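Local coordinates for protein naphthalene dioxygenase large subunit (Rhodococcus sp., PDB 2B1X) that forms the large subunit of a Rieske-type dioxygenase, carrying an Fe2/S2 cluster in its Rieske domain and a single iron ion in its catalytic domain, at residues H216-M224 with G367-N375; T318-W326 with E335-E343. One frame throughout, in Å; residues are numbered along the deposited sequence.

Beyond strand 188-199 and helix 204-212 the chain reaches residues 216-224, which supply His216 and His221 to the iron. It then builds much of the antiparallel sheet. Within that excursion, strands 318-330 and 333-343 fold back on each other as a hairpin, and interaction 2 closes this short loop with eight residues between its segments. Helix 348-361 follows, and residues 367-375 return to the iron, where interaction 1 closes a loop of 142 residues that contains the whole hairpin. The two contacts do not cross. Their centres lie about 17 Å apart, and a salt bridge from Glu369 OE2 to Arg324 NH1 (2.7 Å) ties the segment that carries Asp372 to the sheet.

Interaction 1 (H216-M224 with G367-N375); sequences HTMMTHRSM and GFEQDDAEN. With FE (Fe (III) ion), chain G.
His216 and His221 meet Asp372 of helix 369-382 at the iron ion, forming the two-histidine, one-carboxylate facial triad of Rieske oxygenases. Each imidazole coordinates through NE2, with His221 NE2 2.1 Å from the iron. Asp372 is bidentate, its OD1 at 2.4 Å and its OD2 at 2.3 Å from the metal; OD2 lies at the edge of the His221 ring, the two planes 78° apart. Packing is tightest around His221. Phe368 CD2 sits over the centre of one imidazole face, 3.3 Å from His221 CG, while Thr220 CG2 covers the opposite face nearer its rim. Met224 CG, anti to the carbonyl carbon (chi1 -59°), lies over a face of the Phe368 ring in a CH-pi contact, and bends at chi2 and chi3 bring CE 3.6 Å from Phe368 CE1. By contrast, two waters complete the iron's ligands, roughly across the metal from His221 NE2 and Asp372 OD1. His111 of the second subunit, part of an Fe2/S2 pocket, packs on His216. Asp371, salt-bridged to Arg80 of the small subunit, reaches the triad through a bridging water: His221 ND1 donates to it in the ring plane over 2.8 Å, and Asp371 OD2 lies 2.7 Å from it.

Interaction 2 (T318-W326 with E335-E343); sequences TAFLTLRLW and EVMSFFLVE
Strands 318-326 and 335-343 run antiparallel at 167° as the arms of a beta hairpin, with Leu323-Phe339 and Leu325-Met337 as hydrogen-bonded pairs and Arg324-Ser338 between them as a non-hydrogen-bonded one. Phe339 N points almost straight at Leu323 O (2.8 Å). Phe339 O is gripped twice, from opposite faces of its carbonyl plane, by Leu323 N and by Thr322 OG1 at 3.0 Å. The hydroxyl reaches it because OG1 stands anti to the Thr322 backbone N (chi1 167°). Thr322 OG1 also accepts from Arg324 NE (2.9 Å), and this bond, together with the salt bridge to Glu369, steadies the bent arginine chain. Arg324 NH2 makes a further, weak bond to Ser338 OG, which is held more strongly by Tyr358 OH. Beyond the arginine, both methyls of Val336 touch Trp326 CZ3, the two side chains lying side by side. The opposite face of the hairpin is apolar: Leu341 CD1 crosses to Leu323 CG (3.9 Å), and Leu325 CB meets Met337 CB. Within the catalytic domain's sheet, strand 302-309 continues the pairing beyond 318-330 and strand 188-199 beyond 333-343, while helix 348-361 packs on Phe320 and Phe340.

Interaction 1 (H216-M224 with G367-N375)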
loop_
_atom_site.group_PDB
_atom_site.type_symbol
_atom_site.label_atom_id
_atom_site.label_comp_id
_atom_site.label_asym_id
_atom_site.label_seq_id
_atom_site.Cartn_x
_atom_site.Cartn_y
_atom_site.Cartn_z
ATOM N N HIS A 216 28.728 -16.631 -6.284
ATOM C CA HIS A 216 28.335 -15.213 -6.054
ATOM C C HIS A 216 29.230 -14.427 -5.101
ATOM O O HIS A 216 29.286 -13.209 -5.148
ATOM C CB HIS A 216 26.845 -15.082 -5.634
ATOM C CG HIS A 216 26.586 -15.313 -4.173
ATOM N ND1 HIS A 216 26.682 -16.561 -3.586
ATOM C CD2 HIS A 216 26.263 -14.453 -3.172
ATOM C CE1 HIS A 216 26.412 -16.455 -2.294
ATOM N NE2 HIS A 216 26.149 -15.191 -2.016
ATOM N N THR A 217 29.931 -15.132 -4.241
ATOM C CA THR A 217 30.828 -14.488 -3.274
ATOM C C THR A 217 31.734 -13.453 -3.933
ATOM O O THR A 217 31.754 -12.321 -3.484
ATOM C CB THR A 217 31.679 -15.530 -2.564
ATOM O OG1 THR A 217 30.840 -16.404 -1.816
ATOM C CG2 THR A 217 32.566 -14.871 -1.489
ATOM N N MET A 218 32.411 -13.810 -5.041
ATOM C CA MET A 218 33.436 -12.909 -5.634
ATOM C C MET A 218 32.884 -11.528 -6.067
ATOM O O MET A 218 33.560 -10.517 -5.901
ATOM C CB MET A 218 34.195 -13.571 -6.788
ATOM C CG MET A 218 34.817 -14.954 -6.489
ATOM S SD MET A 218 35.632 -15.618 -8.052
ATOM C CE MET A 218 34.199 -16.425 -8.829
ATOM N N MET A 219 31.676 -11.500 -6.646
ATOM C CA MET A 219 31.069 -10.230 -7.047
ATOM C C MET A 219 30.097 -9.633 -6.011
ATOM O O MET A 219 30.264 -8.476 -5.597
ATOM C CB MET A 219 30.412 -10.329 -8.403
ATOM C CG MET A 219 29.931 -8.955 -8.935
ATOM S SD MET A 219 31.339 -7.974 -9.576
ATOM C CE MET A 219 31.910 -7.220 -8.218
ATOM N N THR A 220 29.101 -10.415 -5.578
ATOM C CA THR A 220 28.132 -9.891 -4.599
ATOM C C THR A 220 28.825 -9.388 -3.335
ATOM O O THR A 220 28.448 -8.354 -2.744
ATOM C CB THR A 220 27.083 -10.969 -4.200
ATOM O OG1 THR A 220 26.303 -11.328 -5.354
ATOM C CG2 THR A 220 26.036 -10.367 -3.237
ATOM N N HIS A 221 29.820 -10.145 -2.901
ATOM C CA HIS A 221 30.518 -9.843 -1.669
ATOM C C HIS A 221 31.937 -9.310 -1.857
ATOM O O HIS A 221 32.786 -9.426 -0.950
ATOM C CB HIS A 221 30.476 -11.078 -0.757
ATOM C CG HIS A 221 29.084 -11.535 -0.471
ATOM N ND1 HIS A 221 28.109 -10.669 -0.020
ATOM C CD2 HIS A 221 28.479 -12.738 -0.639
ATOM C CE1 HIS A 221 26.965 -11.325 0.089
ATOM N NE2 HIS A 221 27.160 -12.577 -0.280
ATOM N N ARG A 222 32.169 -8.696 -3.017
ATOM C CA ARG A 222 33.415 -8.054 -3.351
ATOM C C ARG A 222 33.847 -7.027 -2.296
ATOM O O ARG A 222 35.030 -6.963 -1.968
ATOM C CB ARG A 222 33.313 -7.373 -4.711
ATOM C CG ARG A 222 34.620 -6.750 -5.220
ATOM C CD ARG A 222 35.829 -7.693 -5.238
ATOM N NE ARG A 222 37.078 -6.946 -5.409
ATOM C CZ ARG A 222 38.291 -7.484 -5.494
ATOM N NH1 ARG A 222 38.464 -8.793 -5.397
ATOM N NH2 ARG A 222 39.335 -6.686 -5.678
ATOM N N SER A 223 32.906 -6.234 -1.772
ATOM C CA SER A 223 33.216 -5.297 -0.686
ATOM C C SER A 223 33.844 -6.010 0.508
ATOM O O SER A 223 34.759 -5.478 1.142
ATOM C CB SER A 223 31.963 -4.558 -0.231
ATOM O OG SER A 223 31.035 -5.463 0.354
ATOM N N MET A 224 33.318 -7.188 0.841
ATOM C CA MET A 224 33.799 -7.954 1.987
ATOM C C MET A 224 35.137 -8.646 1.702
ATOM O O MET A 224 35.954 -8.804 2.610
ATOM C CB MET A 224 32.730 -8.960 2.469
ATOM C CG MET A 224 31.384 -8.323 2.886
ATOM S SD MET A 224 31.573 -7.022 4.132
ATOM C CE MET A 224 31.469 -7.950 5.646
ATOM N N GLY A 367 26.740 -7.183 6.599
ATOM C CA GLY A 367 27.442 -6.669 5.426
ATOM C C GLY A 367 27.427 -7.583 4.214
ATOM O O GLY A 367 27.578 -7.091 3.061
ATOM N N PHE A 368 27.239 -8.895 4.426
ATOM C CA PHE A 368 27.014 -9.810 3.306
ATOM C C PHE A 368 25.521 -9.766 2.903
ATOM O O PHE A 368 25.190 -9.439 1.770
ATOM C CB PHE A 368 27.350 -11.277 3.670
ATOM C CG PHE A 368 28.819 -11.576 3.732
ATOM C CD1 PHE A 368 29.597 -11.101 4.784
ATOM C CD2 PHE A 368 29.425 -12.368 2.754
ATOM C CE1 PHE A 368 30.978 -11.373 4.831
ATOM C CE2 PHE A 368 30.776 -12.648 2.799
ATOM C CZ PHE A 368 31.553 -12.148 3.844
ATOM N N GLU A 369 24.643 -10.103 3.852
ATOM C CA GLU A 369 23.244 -10.370 3.525
ATOM C C GLU A 369 22.518 -9.138 2.964
ATOM O O GLU A 369 21.624 -9.285 2.144
ATOM C CB GLU A 369 22.473 -10.977 4.705
ATOM C CG GLU A 369 21.107 -11.531 4.321
ATOM C CD GLU A 369 20.860 -12.924 4.909
ATOM O OE1 GLU A 369 20.791 -13.035 6.165
ATOM O OE2 GLU A 369 20.720 -13.904 4.105
ATOM N N GLN A 370 22.908 -7.935 3.373
ATOM C CA GLN A 370 22.228 -6.769 2.827
ATOM C C GLN A 370 22.375 -6.675 1.307
ATOM O O GLN A 370 21.436 -6.247 0.637
ATOM C CB GLN A 370 22.637 -5.478 3.556
ATOM C CG GLN A 370 24.067 -5.028 3.338
ATOM C CD GLN A 370 24.379 -3.814 4.192
ATOM O OE1 GLN A 370 24.508 -2.700 3.661
ATOM N NE2 GLN A 370 24.487 -4.017 5.517
ATOM N N ASP A 371 23.521 -7.088 0.756
ATOM C CA ASP A 371 23.681 -7.119 -0.705
ATOM C C ASP A 371 22.975 -8.277 -1.376
ATOM O O ASP A 371 22.487 -8.142 -2.515
ATOM C CB ASP A 371 25.158 -7.175 -1.123
ATOM C CG ASP A 371 25.916 -5.902 -0.819
ATOM O OD1 ASP A 371 25.327 -4.830 -0.462
ATOM O OD2 ASP A 371 27.140 -5.891 -0.916
ATOM N N ASP A 372 22.971 -9.443 -0.710
ATOM C CA ASP A 372 22.151 -10.566 -1.160
ATOM C C ASP A 372 20.712 -10.117 -1.355
ATOM O O ASP A 372 20.106 -10.393 -2.403
ATOM C CB ASP A 372 22.215 -11.767 -0.181
ATOM C CG ASP A 372 23.550 -12.464 -0.202
ATOM O OD1 ASP A 372 24.028 -12.819 -1.311
ATOM O OD2 ASP A 372 24.231 -12.693 0.834
ATOM N N ALA A 373 20.169 -9.400 -0.369
ATOM C CA ALA A 373 18.803 -8.918 -0.462
ATOM C C ALA A 373 18.585 -8.004 -1.672
ATOM O O ALA A 373 17.559 -8.090 -2.353
ATOM C CB ALA A 373 18.356 -8.174 0.838
ATOM N N GLU A 374 19.507 -7.071 -1.875
ATOM C CA GLU A 374 19.406 -6.159 -3.004
ATOM C C GLU A 374 19.372 -6.938 -4.328
ATOM O O GLU A 374 18.541 -6.654 -5.202
ATOM C CB GLU A 374 20.517 -5.114 -2.978
ATOM C CG GLU A 374 20.559 -4.210 -4.215
ATOM C CD GLU A 374 19.488 -3.114 -4.260
ATOM O OE1 GLU A 374 18.688 -2.902 -3.294
ATOM O OE2 GLU A 374 19.449 -2.411 -5.290
ATOM N N ASN A 375 20.248 -7.919 -4.469
ATOM C CA ASN A 375 20.226 -8.724 -5.691
ATOM C C ASN A 375 18.892 -9.450 -5.953
ATOM O O ASN A 375 18.404 -9.467 -7.085
ATOM C CB ASN A 375 21.363 -9.742 -5.707
ATOM C CG ASN A 375 22.771 -9.088 -5.879
ATOM O OD1 ASN A 375 22.909 -7.907 -6.186
ATOM N ND2 ASN A 375 23.787 -9.874 -5.640
HETATM FE FE FE G . 25.689 -14.127 -0.266
HETATM O O HOH W 1 28.330 -7.953 0.384
HETATM O O HOH W 2 26.922 -15.500 0.957
HETATM O O HOH W 3 24.084 -15.639 0.311
#

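Interaction 2 (T318-W326 with E335-E343)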
loop_
_atom_site.group_PDB
_atom_site.type_symbol
_atom_site.label_atom_id
_atom_site.label_comp_id
_atom_site.label_asym_id
_atom_site.label_seq_id
_atom_site.Cartn_x
_atom_site.Cartn_y
_atom_site.Cartn_z
ATOM N N THR A 318 35.368 -16.366 13.813
ATOM C CA THR A 318 34.772 -17.431 14.595
ATOM C C THR A 318 33.549 -18.031 13.875
ATOM O O THR A 318 32.948 -17.387 13.006
ATOM C CB THR A 318 34.639 -17.082 16.156
ATOM O OG1 THR A 318 33.366 -17.416 16.700
ATOM C CG2 THR A 318 34.889 -15.615 16.486
ATOM N N ALA A 319 33.302 -19.303 14.149
ATOM C CA ALA A 319 32.238 -20.062 13.541
ATOM C C ALA A 319 30.873 -19.634 14.067
ATOM O O ALA A 319 30.693 -19.332 15.251
ATOM C CB ALA A 319 32.452 -21.561 13.793
ATOM N N PHE A 320 29.896 -19.596 13.172
ATOM C CA PHE A 320 28.520 -19.373 13.620
ATOM C C PHE A 320 27.604 -20.232 12.782
ATOM O O PHE A 320 27.956 -20.594 11.654
ATOM C CB PHE A 320 28.147 -17.897 13.539
ATOM C CG PHE A 320 28.121 -17.338 12.121
ATOM C CD1 PHE A 320 26.968 -17.452 11.317
ATOM C CD2 PHE A 320 29.211 -16.642 11.624
ATOM C CE1 PHE A 320 26.933 -16.901 10.043
ATOM C CE2 PHE A 320 29.194 -16.101 10.338
ATOM C CZ PHE A 320 28.042 -16.228 9.546
ATOM N N LEU A 321 26.454 -20.573 13.352
ATOM C CA LEU A 321 25.411 -21.299 12.656
ATOM C C LEU A 321 24.159 -20.435 12.563
ATOM O O LEU A 321 23.705 -19.879 13.573
ATOM C CB LEU A 321 25.090 -22.620 13.394
ATOM C CG LEU A 321 23.891 -23.406 12.828
ATOM C CD1 LEU A 321 24.197 -23.884 11.387
ATOM C CD2 LEU A 321 23.513 -24.583 13.750
ATOM N N THR A 322 23.599 -20.327 11.363
ATOM C CA THR A 322 22.309 -19.714 11.194
ATOM C C THR A 322 21.402 -20.626 10.365
ATOM O O THR A 322 21.854 -21.252 9.394
ATOM C CB THR A 322 22.436 -18.285 10.521
ATOM O OG1 THR A 322 21.151 -17.846 10.089
ATOM C CG2 THR A 322 23.203 -18.344 9.211
ATOM N N LEU A 323 20.141 -20.712 10.786
ATOM C CA LEU A 323 19.068 -21.324 10.006
ATOM C C LEU A 323 18.146 -20.185 9.607
ATOM O O LEU A 323 17.929 -19.268 10.385
ATOM C CB LEU A 323 18.261 -22.314 10.858
ATOM C CG LEU A 323 18.861 -23.592 11.461
ATOM C CD1 LEU A 323 17.819 -24.709 11.630
ATOM C CD2 LEU A 323 20.184 -24.106 10.818
ATOM N N ARG A 324 17.581 -20.231 8.418
ATOM C CA ARG A 324 16.663 -19.169 8.033
ATOM C C ARG A 324 15.524 -19.738 7.179
ATOM O O ARG A 324 15.740 -20.676 6.410
ATOM C CB ARG A 324 17.420 -18.054 7.274
ATOM C CG ARG A 324 18.370 -18.584 6.177
ATOM C CD ARG A 324 19.845 -18.737 6.634
ATOM N NE ARG A 324 20.225 -17.554 7.399
ATOM C CZ ARG A 324 20.468 -16.364 6.857
ATOM N NH1 ARG A 324 20.462 -16.222 5.518
ATOM N NH2 ARG A 324 20.740 -15.334 7.651
ATOM N N LEU A 325 14.330 -19.168 7.349
ATOM C CA LEU A 325 13.188 -19.373 6.486
ATOM C C LEU A 325 13.049 -18.281 5.442
ATOM O O LEU A 325 13.147 -17.066 5.732
ATOM C CB LEU A 325 11.902 -19.424 7.307
ATOM C CG LEU A 325 11.720 -20.724 8.125
ATOM C CD1 LEU A 325 10.679 -20.527 9.214
ATOM C CD2 LEU A 325 11.351 -21.909 7.175
ATOM N N TRP A 326 12.804 -18.704 4.213
ATOM C CA TRP A 326 12.428 -17.752 3.190
ATOM C C TRP A 326 10.920 -17.904 3.131
ATOM O O TRP A 326 10.400 -18.732 2.390
ATOM C CB TRP A 326 13.107 -18.065 1.842
ATOM C CG TRP A 326 14.538 -18.375 1.965
ATOM C CD1 TRP A 326 15.156 -19.613 1.791
ATOM C CD2 TRP A 326 15.577 -17.454 2.320
ATOM N NE1 TRP A 326 16.506 -19.482 2.003
ATOM C CE2 TRP A 326 16.794 -18.169 2.305
ATOM C CE3 TRP A 326 15.603 -16.071 2.623
ATOM C CZ2 TRP A 326 18.023 -17.574 2.611
ATOM C CZ3 TRP A 326 16.853 -15.473 2.913
ATOM C CH2 TRP A 326 18.048 -16.249 2.908
ATOM N N GLU A 335 9.136 -12.976 3.670
ATOM C CA GLU A 335 9.573 -12.552 5.013
ATOM C C GLU A 335 10.708 -13.490 5.394
ATOM O O GLU A 335 10.515 -14.706 5.373
ATOM C CB GLU A 335 8.425 -12.637 6.031
ATOM C CG GLU A 335 8.768 -12.255 7.485
ATOM C CD GLU A 335 7.535 -12.211 8.401
ATOM O OE1 GLU A 335 6.387 -12.160 7.907
ATOM O OE2 GLU A 335 7.683 -12.216 9.628
ATOM N N VAL A 336 11.892 -12.937 5.645
ATOM C CA VAL A 336 13.005 -13.736 6.119
ATOM C C VAL A 336 12.811 -13.902 7.619
ATOM O O VAL A 336 12.385 -12.953 8.293
ATOM C CB VAL A 336 14.370 -13.085 5.851
ATOM C CG1 VAL A 336 15.547 -14.043 6.290
ATOM C CG2 VAL A 336 14.516 -12.691 4.379
ATOM N N MET A 337 13.026 -15.123 8.103
ATOM C CA MET A 337 13.175 -15.386 9.563
ATOM C C MET A 337 14.557 -15.967 9.772
ATOM O O MET A 337 14.782 -17.128 9.425
ATOM C CB MET A 337 12.090 -16.345 10.079
ATOM C CG MET A 337 10.668 -15.916 9.560
ATOM S SD MET A 337 9.343 -16.609 10.539
ATOM C CE MET A 337 7.885 -16.117 9.542
ATOM N N SER A 338 15.472 -15.183 10.357
ATOM C CA SER A 338 16.865 -15.606 10.496
ATOM C C SER A 338 17.215 -15.910 11.958
ATOM O O SER A 338 17.146 -15.040 12.823
ATOM C CB SER A 338 17.816 -14.548 9.947
ATOM O OG SER A 338 19.145 -15.020 10.074
ATOM N N PHE A 339 17.542 -17.169 12.212
ATOM C CA PHE A 339 17.822 -17.660 13.571
ATOM C C PHE A 339 19.321 -17.800 13.759
ATOM O O PHE A 339 20.022 -18.252 12.850
ATOM C CB PHE A 339 17.191 -19.047 13.753
ATOM C CG PHE A 339 15.686 -19.101 13.575
ATOM C CD1 PHE A 339 15.102 -19.170 12.304
ATOM C CD2 PHE A 339 14.848 -19.160 14.704
ATOM C CE1 PHE A 339 13.694 -19.256 12.146
ATOM C CE2 PHE A 339 13.467 -19.279 14.584
ATOM C CZ PHE A 339 12.864 -19.310 13.298
ATOM N N PHE A 340 19.821 -17.406 14.922
ATOM C CA PHE A 340 21.207 -17.701 15.303
ATOM C C PHE A 340 21.189 -18.826 16.328
ATOM O O PHE A 340 20.414 -18.774 17.293
ATOM C CB PHE A 340 21.891 -16.454 15.883
ATOM C CG PHE A 340 23.207 -16.746 16.584
ATOM C CD1 PHE A 340 24.359 -17.010 15.841
ATOM C CD2 PHE A 340 23.272 -16.798 17.962
ATOM C CE1 PHE A 340 25.579 -17.293 16.463
ATOM C CE2 PHE A 340 24.500 -17.094 18.625
ATOM C CZ PHE A 340 25.652 -17.339 17.861
ATOM N N LEU A 341 22.039 -19.846 16.125
ATOM C CA LEU A 341 22.086 -20.983 17.039
ATOM C C LEU A 341 23.501 -21.230 17.514
ATOM O O LEU A 341 24.450 -20.939 16.804
ATOM C CB LEU A 341 21.546 -22.256 16.385
ATOM C CG LEU A 341 20.051 -22.274 15.978
ATOM C CD1 LEU A 341 19.874 -21.661 14.658
ATOM C CD2 LEU A 341 19.524 -23.719 15.971
ATOM N N VAL A 342 23.634 -21.765 18.721
ATOM C CA VAL A 342 24.959 -22.115 19.269
ATOM C C VAL A 342 24.770 -23.258 20.278
ATOM O O VAL A 342 23.688 -23.417 20.878
ATOM C CB VAL A 342 25.679 -20.870 19.878
ATOM C CG1 VAL A 342 24.950 -20.340 21.135
ATOM C CG2 VAL A 342 27.199 -21.119 20.136
ATOM N N GLU A 343 25.812 -24.072 20.442
ATOM C CA GLU A 343 25.747 -25.229 21.325
ATOM C C GLU A 343 25.508 -24.716 22.733
ATOM O O GLU A 343 26.181 -23.776 23.157
ATOM C CB GLU A 343 27.059 -26.022 21.233
ATOM C CG GLU A 343 27.184 -26.890 19.976
ATOM C CD GLU A 343 27.578 -26.145 18.687
ATOM O OE1 GLU A 343 27.572 -26.812 17.623
ATOM O OE2 GLU A 343 27.891 -24.914 18.706
HETATM O O HOH W 4 27.166 -20.580 16.517
#